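Local structure of RsfP (Uncultured bacterium, 4GLJ) at residues A[76-81]-A[122-127]; A[84-89]-A[208-213]; A[90-95]-A[262-267]; A[104-109]-A[164-169]; A[155-160]-A[253-258]. The protein probably catalyses the phosphate-dependent cleavage of methylthioadenosine into adenine and 5-methylthioribose-1-phosphate, and in this crystal form holds the dye rhodamine B. All coordinates share one frame; numbering follows the deposited sequence.

Contact 1: A[76-81]-A[122-127]; sequences VPYRAN and KQRVST
The guanidinium of Arg79 carries Val125 on one face, with Val125 CG1 standing 3.4 Å above the plane and offset toward the rim. At CD the arginine chain comes within 3.4 Å of Thr127 O, and its bend at chi3 (-55°) turns the planar end over the valine. A branched apolar residue suits this spot, since both methyls can lie against the flat arginine. The Tyr78 ring has Val76 CG1 over its centre, and its plane lies 11° from that of the Arg124 guanidinium. Tyr78 OH and Arg124 NH1 are 3.3 Å apart, but at an angle too poor for a hydrogen bond: the hydroxyl bonds to Pro73 O, and NH1 to Met198 O, both residues of the rhodamine B pocket. Here the first turn of helix 78-87, with Pro77 at its N-cap, meets the loop following strand 111-119 in this phosphorylase-superfamily domain. At Ser126 O that loop accepts a hydrogen bond from Gln178 of a neighbouring subunit. Arg124 NE adds a salt bridge to Glu175.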
# COMPACT_ATOMS: atom_id res chain seq x y z
N VAL A 76 -5.67 -11.51 -10.48
CA VAL A 76 -6.70 -12.54 -10.30
C VAL A 76 -8.05 -11.83 -10.06
O VAL A 76 -8.09 -10.89 -9.22
CB VAL A 76 -6.29 -13.43 -9.15
CG1 VAL A 76 -7.47 -14.33 -8.70
CG2 VAL A 76 -5.10 -14.31 -9.58
N PRO A 77 -9.16 -12.29 -10.68
CA PRO A 77 -10.38 -11.58 -10.41
C PRO A 77 -11.01 -12.11 -9.09
O PRO A 77 -12.03 -12.88 -9.08
CB PRO A 77 -11.27 -11.95 -11.64
CG PRO A 77 -10.88 -13.41 -11.91
CD PRO A 77 -9.39 -13.46 -11.59
N TYR A 78 -10.48 -11.62 -7.96
CA TYR A 78 -10.92 -12.17 -6.66
C TYR A 78 -12.41 -11.97 -6.41
O TYR A 78 -13.02 -12.88 -5.88
CB TYR A 78 -10.13 -11.44 -5.53
CG TYR A 78 -8.67 -11.83 -5.55
CD1 TYR A 78 -8.25 -13.02 -5.02
CD2 TYR A 78 -7.74 -10.98 -6.19
CE1 TYR A 78 -6.90 -13.37 -5.09
CE2 TYR A 78 -6.39 -11.35 -6.27
CZ TYR A 78 -6.02 -12.54 -5.79
OH TYR A 78 -4.72 -12.90 -5.84
N ARG A 79 -12.99 -10.81 -6.72
CA ARG A 79 -14.40 -10.57 -6.49
C ARG A 79 -15.32 -11.45 -7.34
O ARG A 79 -16.18 -12.04 -6.80
CB ARG A 79 -14.74 -9.10 -6.71
CG ARG A 79 -14.40 -8.14 -5.59
CD ARG A 79 -14.71 -6.70 -5.95
NE ARG A 79 -14.05 -6.34 -7.18
CZ ARG A 79 -14.32 -5.28 -7.92
NH1 ARG A 79 -15.23 -4.41 -7.57
NH2 ARG A 79 -13.64 -5.10 -9.01
N ALA A 80 -15.06 -11.59 -8.64
CA ALA A 80 -15.75 -12.63 -9.47
C ALA A 80 -15.66 -14.04 -8.96
O ALA A 80 -16.66 -14.75 -8.97
CB ALA A 80 -15.35 -12.53 -10.96
N ASN A 81 -14.49 -14.48 -8.52
CA ASN A 81 -14.31 -15.86 -8.06
C ASN A 81 -15.17 -16.15 -6.81
O ASN A 81 -15.86 -17.16 -6.74
CB ASN A 81 -12.84 -16.10 -7.69
CG ASN A 81 -11.92 -16.16 -8.92
OD1 ASN A 81 -12.43 -16.29 -10.06
ND2 ASN A 81 -10.59 -16.14 -8.70
N LYS A 122 -1.48 -4.08 -2.27
CA LYS A 122 -1.53 -2.63 -2.53
C LYS A 122 -2.62 -2.24 -3.48
O LYS A 122 -3.31 -1.20 -3.31
CB LYS A 122 -0.17 -2.21 -3.09
CG LYS A 122 0.99 -2.39 -2.07
CD LYS A 122 2.32 -2.20 -2.78
CE LYS A 122 3.52 -2.45 -1.81
NZ LYS A 122 4.79 -1.89 -2.33
N GLN A 123 -2.77 -3.07 -4.52
CA GLN A 123 -3.52 -2.65 -5.69
C GLN A 123 -4.73 -3.49 -6.02
O GLN A 123 -5.19 -3.49 -7.14
CB GLN A 123 -2.56 -2.62 -6.89
CG GLN A 123 -1.57 -1.46 -6.71
CD GLN A 123 -0.28 -1.60 -7.52
OE1 GLN A 123 -0.25 -2.30 -8.58
NE2 GLN A 123 0.78 -0.84 -7.09
N ARG A 124 -5.30 -4.16 -5.06
CA ARG A 124 -6.39 -5.06 -5.33
C ARG A 124 -7.68 -4.53 -4.77
O ARG A 124 -7.66 -3.94 -3.74
CB ARG A 124 -6.06 -6.42 -4.77
CG ARG A 124 -4.85 -7.02 -5.44
CD ARG A 124 -4.30 -8.11 -4.62
NE ARG A 124 -2.98 -8.49 -5.02
CZ ARG A 124 -2.46 -9.66 -4.76
NH1 ARG A 124 -3.17 -10.54 -4.12
NH2 ARG A 124 -1.25 -9.94 -5.14
N VAL A 125 -8.80 -4.72 -5.46
CA VAL A 125 -10.03 -4.25 -4.91
C VAL A 125 -10.33 -5.24 -3.79
O VAL A 125 -10.42 -6.44 -4.05
CB VAL A 125 -11.16 -4.25 -5.94
CG1 VAL A 125 -12.49 -3.76 -5.27
CG2 VAL A 125 -10.72 -3.37 -7.08
N SER A 126 -10.54 -4.76 -2.55
CA SER A 126 -10.54 -5.73 -1.44
C SER A 126 -11.90 -5.77 -0.68
O SER A 126 -11.99 -6.29 0.44
CB SER A 126 -9.37 -5.42 -0.48
OG SER A 126 -9.52 -4.05 -0.09
N THR A 127 -12.95 -5.31 -1.35
CA THR A 127 -14.31 -5.33 -0.79
C THR A 127 -15.30 -5.32 -1.94
O THR A 127 -15.02 -4.88 -3.07
CB THR A 127 -14.56 -4.09 0.12
OG1 THR A 127 -15.89 -4.13 0.66
CG2 THR A 127 -14.43 -2.77 -0.66

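Contact 2: A[84-89]-A[208-213]; sequences ALKTLG and REASIA
Lys86, in the last turns of helix 78-87, comes closest to Ala210, just past the end of helix 200-209, with 6.8 Å between their CA atoms. The lysine carries the contact. Its CG lies anti to the backbone N, and a bend at chi2 (69°) directs the rest of the chain, extended from there to its end, to the other segment. There Lys86 NZ donates a hydrogen bond of 2.9 Å to Ala210 O. The ammonium approaches this carbonyl at a C=O...N angle of 156°, tilted 21° from the carbonyl plane. The aliphatic part of the same side chain is used as well: Lys86 CD rests 4.0 Å from Ile212 CD1, the two side chains running past each other with opposite headings. Lysine suits the place because its methylenes can pack on a buried isoleucine while its charge reaches a polar backbone atom. Small Ala210 lets the lysine chain come near, with CB 4.4 Å from Lys86 CD. Ile212 and Leu85 both pack on Ile93 of the central sheet. A positive group beside the C-terminal end of a helix would probably be favoured by the helix dipole. Both segments end their helices in Schellman motifs, with Gly89 and Ser211 at positive phi, and the second leads straight into strand 213-221.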
# COMPACT_ATOMS: atom_id res chain seq x y z
N ALA A 84 -18.93 -15.86 -7.70
CA ALA A 84 -19.37 -17.09 -8.41
C ALA A 84 -19.59 -18.28 -7.44
O ALA A 84 -20.57 -19.01 -7.56
CB ALA A 84 -18.34 -17.42 -9.48
N LEU A 85 -18.72 -18.44 -6.45
CA LEU A 85 -18.80 -19.59 -5.54
C LEU A 85 -20.01 -19.34 -4.63
O LEU A 85 -20.77 -20.26 -4.36
CB LEU A 85 -17.52 -19.74 -4.71
CG LEU A 85 -16.28 -20.16 -5.51
CD1 LEU A 85 -15.04 -20.22 -4.62
CD2 LEU A 85 -16.49 -21.54 -6.20
N LYS A 86 -20.18 -18.10 -4.18
CA LYS A 86 -21.46 -17.74 -3.53
C LYS A 86 -22.72 -18.12 -4.30
O LYS A 86 -23.65 -18.67 -3.71
CB LYS A 86 -21.50 -16.23 -3.16
CG LYS A 86 -22.70 -15.94 -2.28
CD LYS A 86 -22.48 -16.62 -0.89
CE LYS A 86 -23.68 -16.22 -0.00
NZ LYS A 86 -23.51 -16.69 1.42
N THR A 87 -22.77 -17.88 -5.61
CA THR A 87 -23.94 -18.23 -6.38
C THR A 87 -24.18 -19.75 -6.40
O THR A 87 -25.31 -20.20 -6.64
CB THR A 87 -23.93 -17.71 -7.83
OG1 THR A 87 -22.96 -18.44 -8.60
CG2 THR A 87 -23.67 -16.20 -7.88
N LEU A 88 -23.15 -20.54 -6.12
CA LEU A 88 -23.34 -22.02 -6.14
C LEU A 88 -23.84 -22.51 -4.77
O LEU A 88 -24.12 -23.68 -4.58
CB LEU A 88 -21.99 -22.69 -6.50
CG LEU A 88 -21.53 -22.50 -7.97
CD1 LEU A 88 -20.08 -22.95 -8.23
CD2 LEU A 88 -22.50 -23.28 -8.86
N GLY A 89 -23.88 -21.60 -3.79
CA GLY A 89 -24.29 -21.93 -2.43
C GLY A 89 -23.18 -22.42 -1.53
O GLY A 89 -23.42 -23.04 -0.50
N ARG A 208 -15.23 -13.52 3.60
CA ARG A 208 -15.91 -13.12 4.84
C ARG A 208 -17.14 -12.24 4.53
O ARG A 208 -18.22 -12.44 5.10
CB ARG A 208 -14.94 -12.38 5.76
CG ARG A 208 -15.49 -12.03 7.15
CD ARG A 208 -16.03 -13.20 8.01
NE ARG A 208 -15.03 -14.27 8.11
CZ ARG A 208 -14.10 -14.33 9.07
NH1 ARG A 208 -14.10 -13.38 10.05
NH2 ARG A 208 -13.26 -15.36 9.16
N GLU A 209 -16.97 -11.28 3.62
CA GLU A 209 -18.10 -10.42 3.23
C GLU A 209 -19.22 -11.21 2.58
O GLU A 209 -20.40 -10.77 2.61
CB GLU A 209 -17.67 -9.34 2.23
CG GLU A 209 -16.78 -8.28 2.90
CD GLU A 209 -16.43 -7.15 1.96
OE1 GLU A 209 -16.64 -7.32 0.72
OE2 GLU A 209 -15.94 -6.08 2.47
N ALA A 210 -18.84 -12.30 1.92
CA ALA A 210 -19.81 -13.17 1.28
C ALA A 210 -20.39 -14.20 2.23
O ALA A 210 -21.08 -15.12 1.79
CB ALA A 210 -19.20 -13.88 0.09
N SER A 211 -20.10 -14.05 3.53
CA SER A 211 -20.57 -14.98 4.58
C SER A 211 -20.16 -16.46 4.31
O SER A 211 -20.92 -17.38 4.58
CB SER A 211 -22.10 -14.85 4.74
OG SER A 211 -22.44 -13.52 5.15
N ILE A 212 -18.95 -16.68 3.79
CA ILE A 212 -18.46 -18.03 3.50
C ILE A 212 -17.27 -18.34 4.40
O ILE A 212 -16.35 -17.52 4.49
CB ILE A 212 -17.99 -18.17 2.05
CG1 ILE A 212 -19.11 -17.86 1.06
CG2 ILE A 212 -17.38 -19.56 1.79
CD1 ILE A 212 -18.67 -17.72 -0.43
N ALA A 213 -17.26 -19.49 5.05
CA ALA A 213 -16.20 -19.87 5.93
C ALA A 213 -15.02 -20.20 5.07
O ALA A 213 -15.14 -20.85 4.06
CB ALA A 213 -16.63 -21.08 6.81

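Contact 3: A[90-95]-A[262-267]; sequences VRYIVS and SEQPKS
Tyr92 crosses to the loop after helix 237-263 and donates a hydrogen bond from OH to Pro265 O, 2.6 Å long. With CG anti to the carbonyl carbon, the ring reaches across so that its hydroxyl end meets the loop, and the proline oxygen lies at the ring edge, near its plane. The C=O...O angle at the acceptor is 139°, with the hydroxyl tilted 19° from the carbonyl plane. Alongside, Tyr92 CE1 lies 4.0 Å from Pro265 CG, so a tyrosine answers both the apolar ring and the carbonyl. Arg91 was modelled in two conformers, and its contacts are tentative. In one, a bend at chi3 (54°) brings a face of the guanidinium over Tyr92 CE2, Gln264 CG sits at the edge, 3.7 Å from Arg91 NH1, a water bridges Arg91 NH2 and Gln264 O, and NH1 pairs with Asp15. Gln264 has positive phi, which lets the chain leave the helix. Tyr92 also meets His270 edge-to-face. Strand 92-101 runs between the parallel strands 16-20 and 213-221, and Pro265 leans on Glu146 and Ile150 of helix 145-157, so the contact ties the sheet to the C-terminal end of helix 237-263.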
# COMPACT_ATOMS: atom_id res chain seq x y z
N VAL A 90 -21.94 -22.14 -1.92
CA VAL A 90 -20.79 -22.62 -1.15
C VAL A 90 -20.82 -21.96 0.22
O VAL A 90 -21.03 -20.74 0.34
CB VAL A 90 -19.47 -22.25 -1.91
CG1 VAL A 90 -18.22 -22.47 -1.06
CG2 VAL A 90 -19.43 -23.06 -3.23
N ARG A 91 -20.63 -22.77 1.24
CA ARG A 91 -20.64 -22.34 2.61
C ARG A 91 -19.23 -22.49 3.19
O ARG A 91 -18.92 -21.89 4.21
CB ARG A 91 -21.63 -23.22 3.39
CG ARG A 91 -23.07 -23.03 2.89
CD ARG A 91 -24.01 -24.09 3.45
NE ARG A 91 -23.92 -24.12 4.90
CZ ARG A 91 -23.69 -25.19 5.63
NH1 ARG A 91 -23.57 -26.38 5.09
NH2 ARG A 91 -23.59 -25.03 6.92
N TYR A 92 -18.43 -23.32 2.52
CA TYR A 92 -17.05 -23.58 3.02
C TYR A 92 -16.07 -23.51 1.88
O TYR A 92 -16.28 -24.12 0.87
CB TYR A 92 -16.87 -24.96 3.67
CG TYR A 92 -17.87 -25.24 4.82
CD1 TYR A 92 -17.64 -24.74 6.12
CD2 TYR A 92 -19.06 -25.91 4.56
CE1 TYR A 92 -18.54 -25.00 7.16
CE2 TYR A 92 -20.01 -26.18 5.59
CZ TYR A 92 -19.72 -25.73 6.87
OH TYR A 92 -20.63 -25.99 7.86
N ILE A 93 -14.99 -22.73 2.06
CA ILE A 93 -13.85 -22.71 1.08
C ILE A 93 -12.56 -23.15 1.76
O ILE A 93 -12.24 -22.68 2.85
CB ILE A 93 -13.60 -21.27 0.51
CG1 ILE A 93 -14.82 -20.89 -0.34
CG2 ILE A 93 -12.32 -21.22 -0.34
CD1 ILE A 93 -14.80 -19.42 -0.79
N VAL A 94 -11.84 -24.05 1.09
CA VAL A 94 -10.47 -24.33 1.42
C VAL A 94 -9.62 -23.76 0.29
O VAL A 94 -9.68 -24.17 -0.84
CB VAL A 94 -10.15 -25.84 1.59
CG1 VAL A 94 -8.66 -26.03 1.96
CG2 VAL A 94 -11.02 -26.40 2.73
N SER A 95 -8.74 -22.85 0.65
CA SER A 95 -7.80 -22.23 -0.31
C SER A 95 -6.50 -23.03 -0.15
O SER A 95 -5.99 -23.26 0.96
CB SER A 95 -7.49 -20.79 0.18
OG SER A 95 -6.17 -20.44 -0.29
N SER A 262 -19.33 -34.28 6.77
CA SER A 262 -20.02 -35.06 7.84
C SER A 262 -20.25 -34.16 9.06
O SER A 262 -21.24 -34.33 9.78
CB SER A 262 -19.28 -36.34 8.23
OG SER A 262 -17.93 -36.05 8.55
N GLU A 263 -19.37 -33.18 9.26
CA GLU A 263 -19.39 -32.42 10.52
C GLU A 263 -20.15 -31.12 10.37
O GLU A 263 -20.78 -30.68 11.32
CB GLU A 263 -17.97 -32.23 11.11
CG GLU A 263 -17.30 -33.56 11.56
CD GLU A 263 -15.82 -33.39 11.91
OE1 GLU A 263 -15.33 -32.23 11.96
OE2 GLU A 263 -15.11 -34.39 12.17
N GLN A 264 -20.11 -30.50 9.19
CA GLN A 264 -20.91 -29.30 8.93
C GLN A 264 -20.78 -28.23 10.05
O GLN A 264 -21.76 -27.73 10.56
CB GLN A 264 -22.38 -29.77 8.72
CG GLN A 264 -23.06 -29.24 7.46
CD GLN A 264 -22.53 -29.84 6.19
OE1 GLN A 264 -21.39 -29.57 5.78
NE2 GLN A 264 -23.35 -30.66 5.54
N PRO A 265 -19.55 -27.89 10.44
CA PRO A 265 -19.33 -26.99 11.57
C PRO A 265 -19.99 -25.64 11.36
O PRO A 265 -20.18 -25.18 10.24
CB PRO A 265 -17.79 -26.86 11.64
CG PRO A 265 -17.35 -27.16 10.25
CD PRO A 265 -18.28 -28.24 9.76
N LYS A 266 -20.42 -25.05 12.46
CA LYS A 266 -21.05 -23.75 12.43
C LYS A 266 -19.87 -22.79 12.30
O LYS A 266 -18.81 -22.99 12.91
CB LYS A 266 -21.79 -23.54 13.75
CG LYS A 266 -23.27 -23.20 13.61
CD LYS A 266 -23.98 -23.43 14.95
CE LYS A 266 -24.81 -22.20 15.36
NZ LYS A 266 -23.98 -20.95 15.27
N SER A 267 -20.02 -21.78 11.45
CA SER A 267 -18.96 -20.80 11.32
C SER A 267 -19.47 -19.39 11.66
O SER A 267 -20.55 -18.98 11.23
CB SER A 267 -18.40 -20.82 9.88
OG SER A 267 -17.31 -19.88 9.76
O HOH W 1 -23.66 -26.22 9.19

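Contact 4: A[104-109]-A[164-169]; sequences ETLKPL and QCHAKA
Leu106 lays its CD2 methyl over one face of the His166 imidazole, 3.2 Å from the ring centroid and 11° off the ring normal, a CH-pi contact in which the packing is unusually tight. Its CG lies anti to the carbonyl carbon (chi1 -47°), and the end of the side chain swings nearer to the strand than its root does. Thr105 O approaches the same imidazole obliquely, 3.3 Å from His166 CE1. Leucine suits the place because one of its two methyls can cap the ring face while the side chain also packs on Val112 of strand 111-119. Within the loop, Lys107 NZ bonds to Glu104 O at 2.6 Å, which helps to hold the turn together. The segment 104-109 lies between strands 92-101 and 111-119 and faces strand 165-167, which pairs in parallel with strand 111-119. Asp110 links both sides, since its OD2 receives Lys107 N and bonds to His166 NE2, while OD1 receives Gln164 N. That carboxylate fixes the rotation of the imidazole beneath the leucine methyl and would probably stabilise a proton on NE2.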
# COMPACT_ATOMS: atom_id res chain seq x y z
N GLU A 104 12.72 -21.01 10.30
CA GLU A 104 13.55 -22.24 10.21
C GLU A 104 12.82 -23.58 10.33
O GLU A 104 13.11 -24.57 9.64
CB GLU A 104 14.64 -22.19 11.27
CG GLU A 104 15.69 -23.23 10.97
CD GLU A 104 16.21 -23.13 9.52
OE1 GLU A 104 16.58 -21.99 9.07
OE2 GLU A 104 16.25 -24.19 8.85
N THR A 105 11.87 -23.62 11.24
CA THR A 105 11.16 -24.86 11.50
C THR A 105 10.06 -25.16 10.48
O THR A 105 9.51 -26.26 10.49
CB THR A 105 10.49 -24.77 12.85
OG1 THR A 105 9.77 -23.54 12.86
CG2 THR A 105 11.56 -24.81 13.96
N LEU A 106 9.69 -24.20 9.62
CA LEU A 106 8.75 -24.49 8.51
C LEU A 106 9.55 -24.77 7.24
O LEU A 106 10.08 -23.82 6.58
CB LEU A 106 7.77 -23.34 8.27
CG LEU A 106 7.14 -22.84 9.57
CD1 LEU A 106 6.32 -21.59 9.32
CD2 LEU A 106 6.25 -23.89 10.17
N LYS A 107 9.65 -26.06 6.90
CA LYS A 107 10.53 -26.51 5.80
C LYS A 107 9.78 -26.81 4.49
O LYS A 107 8.56 -27.14 4.50
CB LYS A 107 11.29 -27.81 6.24
CG LYS A 107 12.38 -27.48 7.22
CD LYS A 107 12.65 -28.64 8.15
CE LYS A 107 13.89 -28.38 8.99
NZ LYS A 107 13.92 -27.07 9.70
N PRO A 108 10.49 -26.73 3.34
CA PRO A 108 9.86 -27.15 2.06
C PRO A 108 9.22 -28.54 2.15
O PRO A 108 9.79 -29.46 2.74
CB PRO A 108 11.02 -27.14 1.08
CG PRO A 108 11.91 -26.04 1.63
CD PRO A 108 11.83 -26.15 3.14
N LEU A 109 8.04 -28.66 1.56
CA LEU A 109 7.15 -29.82 1.65
C LEU A 109 6.35 -29.93 2.95
O LEU A 109 5.47 -30.77 3.07
CB LEU A 109 7.89 -31.15 1.39
CG LEU A 109 8.77 -31.29 0.15
CD1 LEU A 109 9.19 -32.74 0.17
CD2 LEU A 109 8.09 -30.94 -1.15
N GLN A 164 5.84 -32.22 7.75
CA GLN A 164 4.87 -32.22 8.81
C GLN A 164 3.92 -31.07 8.57
O GLN A 164 4.13 -30.31 7.63
CB GLN A 164 5.53 -32.11 10.17
CG GLN A 164 6.33 -30.87 10.42
CD GLN A 164 7.10 -30.98 11.77
OE1 GLN A 164 6.51 -31.31 12.79
NE2 GLN A 164 8.42 -30.71 11.75
N CYS A 165 2.87 -30.94 9.38
CA CYS A 165 1.91 -29.86 9.24
C CYS A 165 1.97 -29.02 10.52
O CYS A 165 1.99 -29.58 11.66
CB CYS A 165 0.49 -30.47 9.10
SG CYS A 165 -0.77 -29.22 8.77
N HIS A 166 1.99 -27.71 10.38
CA HIS A 166 2.05 -26.78 11.47
C HIS A 166 0.80 -25.98 11.52
O HIS A 166 0.34 -25.51 10.50
CB HIS A 166 3.22 -25.83 11.29
CG HIS A 166 4.51 -26.51 10.96
ND1 HIS A 166 5.44 -26.74 11.86
CD2 HIS A 166 5.00 -26.97 9.77
CE1 HIS A 166 6.47 -27.34 11.28
NE2 HIS A 166 6.20 -27.48 10.01
N ALA A 167 0.20 -25.79 12.69
CA ALA A 167 -0.99 -24.90 12.74
C ALA A 167 -0.62 -23.61 13.46
O ALA A 167 0.46 -23.54 14.02
CB ALA A 167 -2.12 -25.61 13.48
N LYS A 168 -1.52 -22.65 13.54
CA LYS A 168 -1.35 -21.42 14.32
C LYS A 168 -0.17 -20.53 13.85
O LYS A 168 0.65 -20.08 14.66
CB LYS A 168 -1.21 -21.64 15.82
CG LYS A 168 -2.28 -22.54 16.45
CD LYS A 168 -3.71 -22.18 16.02
CE LYS A 168 -4.76 -23.14 16.61
NZ LYS A 168 -4.21 -23.89 17.77
N ALA A 169 -0.15 -20.24 12.58
CA ALA A 169 0.87 -19.41 11.93
C ALA A 169 0.23 -18.14 11.32
O ALA A 169 -1.02 -18.08 11.11
CB ALA A 169 1.53 -20.23 10.80

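Contact 5: A[155-160]-A[253-258]; sequences YDNADI and IKQAVA
Van der Waals packing between Gln255 and the end of helix 145-157 makes most of the contact. Gln255 CG lies 3.7 Å from Ala158 N and 4.0 Å from Ala158 CB, and Gln255 OE1 reaches within 3.7 Å of Asn157 CB. The CA atoms of Ala158 and Gln255 are 6.2 Å apart, a close approach to which the alanine's single methyl is suited. Gln255 has CG anti to the carbonyl carbon (chi1 -64°) and bends at chi2 (-55°), which folds the amide back beside Asn157. The two helices, 145-157 and 237-263, flank each other on the surface of the α/β fold of this superfamily, and their small residues allow the fit: Ala256 touches Leu151 and Ala154, while Gln255 also touches Ala154. Solvent-mediated bonding supplies the polar link. One water accepts from Asn157 ND2 at 3.1 Å and donates to Gln255 O at 2.8 Å. Its bond to Gln255 OE1, at 2.5 Å, is very short and therefore doubtful, though it may help to hold the glutamine amide in its bent form. Asparagine and glutamine suit this edge because their amides can donate to or accept from a water while their methylenes pack. On the backbone side, Asp159 leaves the helix with positive phi, and the bonds Ala158 N to Tyr155 O and Asp159 N to Asp156 O are weak.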
# COMPACT_ATOMS: atom_id res chain seq x y z
N TYR A 155 -5.12 -33.55 7.51
CA TYR A 155 -3.69 -33.78 7.20
C TYR A 155 -3.28 -35.08 7.86
O TYR A 155 -2.56 -35.91 7.25
CB TYR A 155 -2.76 -32.68 7.81
CG TYR A 155 -1.27 -32.92 7.51
CD1 TYR A 155 -0.68 -32.39 6.33
CD2 TYR A 155 -0.44 -33.62 8.41
CE1 TYR A 155 0.68 -32.60 6.06
CE2 TYR A 155 0.90 -33.83 8.13
CZ TYR A 155 1.47 -33.32 6.97
OH TYR A 155 2.84 -33.53 6.70
N ASP A 156 -3.67 -35.25 9.13
CA ASP A 156 -3.25 -36.44 9.83
C ASP A 156 -3.90 -37.64 9.20
O ASP A 156 -3.28 -38.69 9.14
CB ASP A 156 -3.62 -36.39 11.32
CG ASP A 156 -2.78 -35.39 12.11
OD1 ASP A 156 -1.58 -35.19 11.80
OD2 ASP A 156 -3.31 -34.82 13.10
N ASN A 157 -5.15 -37.50 8.79
CA ASN A 157 -5.93 -38.61 8.17
C ASN A 157 -5.37 -39.03 6.79
O ASN A 157 -5.56 -40.15 6.34
CB ASN A 157 -7.41 -38.23 8.03
CG ASN A 157 -8.16 -38.28 9.36
OD1 ASN A 157 -7.60 -38.64 10.38
ND2 ASN A 157 -9.42 -37.93 9.34
N ALA A 158 -4.66 -38.14 6.16
CA ALA A 158 -4.15 -38.38 4.81
C ALA A 158 -2.86 -39.20 4.86
O ALA A 158 -2.39 -39.69 3.83
CB ALA A 158 -3.90 -37.04 4.16
N ASP A 159 -2.25 -39.30 6.04
CA ASP A 159 -0.98 -40.04 6.22
C ASP A 159 0.12 -39.67 5.19
O ASP A 159 0.65 -40.54 4.46
CB ASP A 159 -1.23 -41.56 6.24
CG ASP A 159 -0.05 -42.36 6.84
OD1 ASP A 159 0.91 -41.78 7.40
OD2 ASP A 159 -0.10 -43.59 6.76
N ILE A 160 0.47 -38.39 5.14
CA ILE A 160 1.46 -37.85 4.20
C ILE A 160 2.87 -38.34 4.59
O ILE A 160 3.20 -38.37 5.77
CB ILE A 160 1.36 -36.32 4.15
CG1 ILE A 160 -0.08 -35.88 3.78
CG2 ILE A 160 2.41 -35.72 3.19
CD1 ILE A 160 -0.53 -36.27 2.38
N ILE A 253 -7.02 -32.57 0.89
CA ILE A 253 -8.33 -32.10 0.43
C ILE A 253 -9.36 -33.25 0.46
O ILE A 253 -10.50 -33.07 0.94
CB ILE A 253 -8.19 -31.52 -1.02
CG1 ILE A 253 -7.51 -30.13 -1.01
CG2 ILE A 253 -9.49 -31.46 -1.81
CD1 ILE A 253 -6.96 -29.83 -2.42
N LYS A 254 -8.99 -34.41 -0.09
CA LYS A 254 -9.92 -35.59 -0.03
C LYS A 254 -10.44 -35.81 1.41
O LYS A 254 -11.64 -35.85 1.65
CB LYS A 254 -9.27 -36.87 -0.62
CG LYS A 254 -9.52 -36.92 -2.10
CD LYS A 254 -8.90 -38.10 -2.86
CE LYS A 254 -7.49 -37.74 -3.33
NZ LYS A 254 -7.11 -38.50 -4.55
N GLN A 255 -9.52 -35.87 2.35
CA GLN A 255 -9.85 -36.04 3.77
C GLN A 255 -10.65 -34.89 4.36
O GLN A 255 -11.59 -35.13 5.13
CB GLN A 255 -8.59 -36.29 4.59
CG GLN A 255 -7.82 -37.58 4.27
CD GLN A 255 -8.64 -38.85 4.36
OE1 GLN A 255 -9.57 -38.98 5.16
NE2 GLN A 255 -8.33 -39.78 3.50
N ALA A 256 -10.32 -33.64 3.97
CA ALA A 256 -10.98 -32.47 4.48
C ALA A 256 -12.41 -32.33 3.97
O ALA A 256 -13.30 -32.01 4.75
CB ALA A 256 -10.17 -31.17 4.12
N VAL A 257 -12.63 -32.63 2.69
CA VAL A 257 -13.96 -32.58 2.16
C VAL A 257 -14.87 -33.59 2.95
O VAL A 257 -15.99 -33.26 3.40
CB VAL A 257 -13.98 -32.90 0.64
CG1 VAL A 257 -15.41 -33.11 0.17
CG2 VAL A 257 -13.29 -31.80 -0.20
N ALA A 258 -14.32 -34.76 3.22
CA ALA A 258 -15.06 -35.77 3.98
C ALA A 258 -15.48 -35.22 5.35
O ALA A 258 -16.64 -35.34 5.72
CB ALA A 258 -14.28 -37.08 4.09
O HOH W 2 -10.85 -37.39 6.68

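In the fold
Contacts 1 and 2 share helix 78-87, with centres about 14 Å apart, and touch through the Thr127 to Glu209 hydrogen bond. Contact 2 adjoins contact 3, centres about 11 Å apart, where Ala213 pairs with Arg91 and Ile93 in the sheet. Contacts 3 and 5 share helix 237-263, with centres about 15 Å apart. Contact 4 meets contact 5, centres about 17 Å apart, through Tyr155 against Gln164 and Cys165. Contacts 1 and 4 sit on opposite sides of the chain's centre, their own centres about 28 Å apart. Along the chain contacts 1 and 2 cross, contact 4 is nested inside contacts 2 and 3, and contact 5 inside contact 3, so these loops wrap distant segments round one mixed sheet.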